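Local coordinates for neutral ceramidase (Pseudomonas aeruginosa, PDB 2ZWS), which cleaves the N-acyl linkage of ceramides to give sphingosine and a free fatty acid, and also runs the reverse synthesis, at residues 106-111 and 497-502. Numbering follows the deposited sequence.
With FMT (formic acid), chain D.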
loop_
_atom_site.group_PDB
_atom_site.type_symbol
_atom_site.label_atom_id
_atom_site.label_comp_id
_atom_site.label_asym_id
_atom_site.label_seq_id
_atom_site.Cartn_x
_atom_site.Cartn_y
_atom_site.Cartn_z
ATOM N N SER A 106 7.125 9.887 -4.154
ATOM C CA SER A 106 6.526 11.158 -3.749
ATOM C C SER A 106 7.181 12.278 -4.524
ATOM O O SER A 106 8.286 12.096 -5.042
ATOM C CB SER A 106 6.772 11.411 -2.248
ATOM O OG SER A 106 6.134 12.609 -1.805
ATOM N N HIS A 107 6.534 13.434 -4.547
ATOM C CA HIS A 107 7.218 14.646 -4.993
ATOM C C HIS A 107 7.624 15.570 -3.841
ATOM O O HIS A 107 8.254 16.596 -4.078
ATOM C CB HIS A 107 6.371 15.415 -6.005
ATOM C CG HIS A 107 6.407 14.812 -7.388
ATOM N ND1 HIS A 107 5.641 15.274 -8.436
ATOM C CD2 HIS A 107 7.120 13.770 -7.875
ATOM C CE1 HIS A 107 5.873 14.535 -9.508
ATOM N NE2 HIS A 107 6.787 13.628 -9.204
ATOM N N TYR A 108 7.287 15.172 -2.610
ATOM C CA TYR A 108 7.657 15.909 -1.390
ATOM C C TYR A 108 8.905 15.353 -0.759
ATOM O O TYR A 108 9.026 14.140 -0.515
ATOM C CB TYR A 108 6.505 15.985 -0.399
ATOM C CG TYR A 108 5.507 16.978 -0.876
ATOM C CD1 TYR A 108 5.730 18.358 -0.717
ATOM C CD2 TYR A 108 4.347 16.564 -1.541
ATOM C CE1 TYR A 108 4.840 19.262 -1.209
ATOM C CE2 TYR A 108 3.453 17.495 -2.041
ATOM C CZ TYR A 108 3.693 18.839 -1.856
ATOM O OH TYR A 108 2.845 19.799 -2.343
ATOM N N ALA A 109 9.849 16.258 -0.489
ATOM C CA ALA A 109 11.191 15.816 -0.129
ATOM C C ALA A 109 11.232 14.922 1.109
ATOM O O ALA A 109 12.006 13.985 1.142
ATOM C CB ALA A 109 12.153 17.008 0.034
ATOM N N MET A 110 10.418 15.222 2.126
ATOM C CA MET A 110 10.408 14.467 3.379
ATOM C C MET A 110 10.289 12.957 3.136
ATOM O O MET A 110 10.965 12.138 3.764
ATOM C CB MET A 110 9.248 14.945 4.267
ATOM C CG MET A 110 9.251 14.387 5.691
ATOM S SD MET A 110 10.757 14.794 6.609
ATOM C CE MET A 110 10.963 16.518 6.279
ATOM N N TYR A 111 9.414 12.602 2.197
ATOM C CA TYR A 111 9.083 11.199 2.007
ATOM C C TYR A 111 10.072 10.474 1.093
ATOM O O TYR A 111 10.057 9.237 1.041
ATOM C CB TYR A 111 7.624 11.072 1.548
ATOM C CG TYR A 111 6.689 11.796 2.506
ATOM C CD1 TYR A 111 6.725 11.515 3.858
ATOM C CD2 TYR A 111 5.759 12.737 2.050
ATOM C CE1 TYR A 111 5.907 12.204 4.771
ATOM C CE2 TYR A 111 4.913 13.410 2.935
ATOM C CZ TYR A 111 4.998 13.131 4.295
ATOM O OH TYR A 111 4.161 13.803 5.128
ATOM N N ILE A 497 -5.608 23.989 -5.355
ATOM C CA ILE A 497 -5.047 23.857 -6.676
ATOM C C ILE A 497 -3.881 23.065 -6.061
ATOM O O ILE A 497 -3.163 23.605 -5.215
ATOM C CB ILE A 497 -4.462 25.097 -7.349
ATOM C CG1 ILE A 497 -5.572 25.925 -7.993
ATOM C CG2 ILE A 497 -3.478 24.631 -8.436
ATOM C CD1 ILE A 497 -6.438 25.139 -8.962
ATOM N N ALA A 498 -3.730 21.777 -6.387
ATOM C CA ALA A 498 -2.651 20.985 -5.804
ATOM C C ALA A 498 -1.349 21.366 -6.510
ATOM O O ALA A 498 -1.282 21.329 -7.735
ATOM C CB ALA A 498 -2.921 19.510 -5.959
ATOM N N PRO A 499 -0.318 21.763 -5.748
ATOM C CA PRO A 499 0.934 22.188 -6.395
ATOM C C PRO A 499 1.552 21.082 -7.253
ATOM O O PRO A 499 1.586 19.929 -6.845
ATOM C CB PRO A 499 1.846 22.535 -5.214
ATOM C CG PRO A 499 0.927 22.840 -4.090
ATOM C CD PRO A 499 -0.252 21.894 -4.281
ATOM N N ASP A 500 2.016 21.433 -8.446
ATOM C CA ASP A 500 2.697 20.486 -9.323
ATOM C C ASP A 500 4.201 20.670 -9.144
ATOM O O ASP A 500 4.781 21.710 -9.509
ATOM C CB ASP A 500 2.255 20.712 -10.776
ATOM C CG ASP A 500 2.850 19.706 -11.766
ATOM O OD1 ASP A 500 3.698 18.870 -11.391
ATOM O OD2 ASP A 500 2.461 19.767 -12.954
ATOM N N LEU A 501 4.827 19.667 -8.549
ATOM C CA LEU A 501 6.256 19.731 -8.230
ATOM C C LEU A 501 7.057 18.857 -9.189
ATOM O O LEU A 501 8.248 18.594 -8.986
ATOM C CB LEU A 501 6.502 19.321 -6.785
ATOM C CG LEU A 501 5.928 20.200 -5.660
ATOM C CD1 LEU A 501 6.697 19.937 -4.334
ATOM C CD2 LEU A 501 5.875 21.673 -5.976
ATOM N N SER A 502 6.398 18.427 -10.263
ATOM C CA SER A 502 7.001 17.490 -11.201
ATOM C C SER A 502 8.267 18.016 -11.912
ATOM O O SER A 502 9.124 17.217 -12.268
ATOM C CB SER A 502 5.973 17.001 -12.229
ATOM O OG SER A 502 5.554 18.071 -13.061
HETATM C C FMT D . 2.516 13.241 -0.535
HETATM O O1 FMT D . 1.316 12.932 -0.743
HETATM O O2 FMT D . 3.385 13.314 -1.432
HETATM O O HOH W 1 3.561 17.067 -7.984
HETATM O O HOH W 2 1.719 18.612 -4.576
#
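Two water molecules supply the polar links between His-107 and Tyr-108 on one side and Pro-499 and Leu-501 on the other. The first lies in the plane of the imidazole, 2.8 Å from His-107 ND1, and accepts from the backbone N of Leu-501. The second accepts a hydrogen bond from Tyr-108 OH and donates to Pro-499 O at 2.6 Å. Leu-501 carries most of the direct packing on the 497-502 side: CD1 sits over one face of the Tyr-108 ring, 3.7 Å from CE1 and 4.2 Å from the centroid, a CH-pi contact with the two side chains crossing at about a right angle. The same methyl also touches His-107 O, while the CB atoms of His-107 and Leu-501 meet at 4.0 Å. The join brings a loop following helix 471-488 against the short turn that leads into helix 109-112, beside the inferred substrate site of the ceramidase. Ser-106, an inferred substrate-binding residue, has OG anti to its backbone N (chi1 -177°); that hydroxyl closes an ST turn by accepting from Tyr-108 N and donates to O2 of a formic acid, probably from the crystallisation liquor, at 2.9 Å. That oxygen also lies in the plane of the Tyr-108 ring, at its CD2 edge, and the molecule is held further by the backbone N atoms of Gln-68 and Tyr-445. Within 497-502, Asp-500 OD1 accepts from Ser-502 N, an Asx turn, and from Ser-502 OG as well, both from the same face of the carboxylate. Ser-502 CA lies 3.6 Å from His-107 CE1. Gln-505 NE2 bonds to both His-107 O and Leu-501 O.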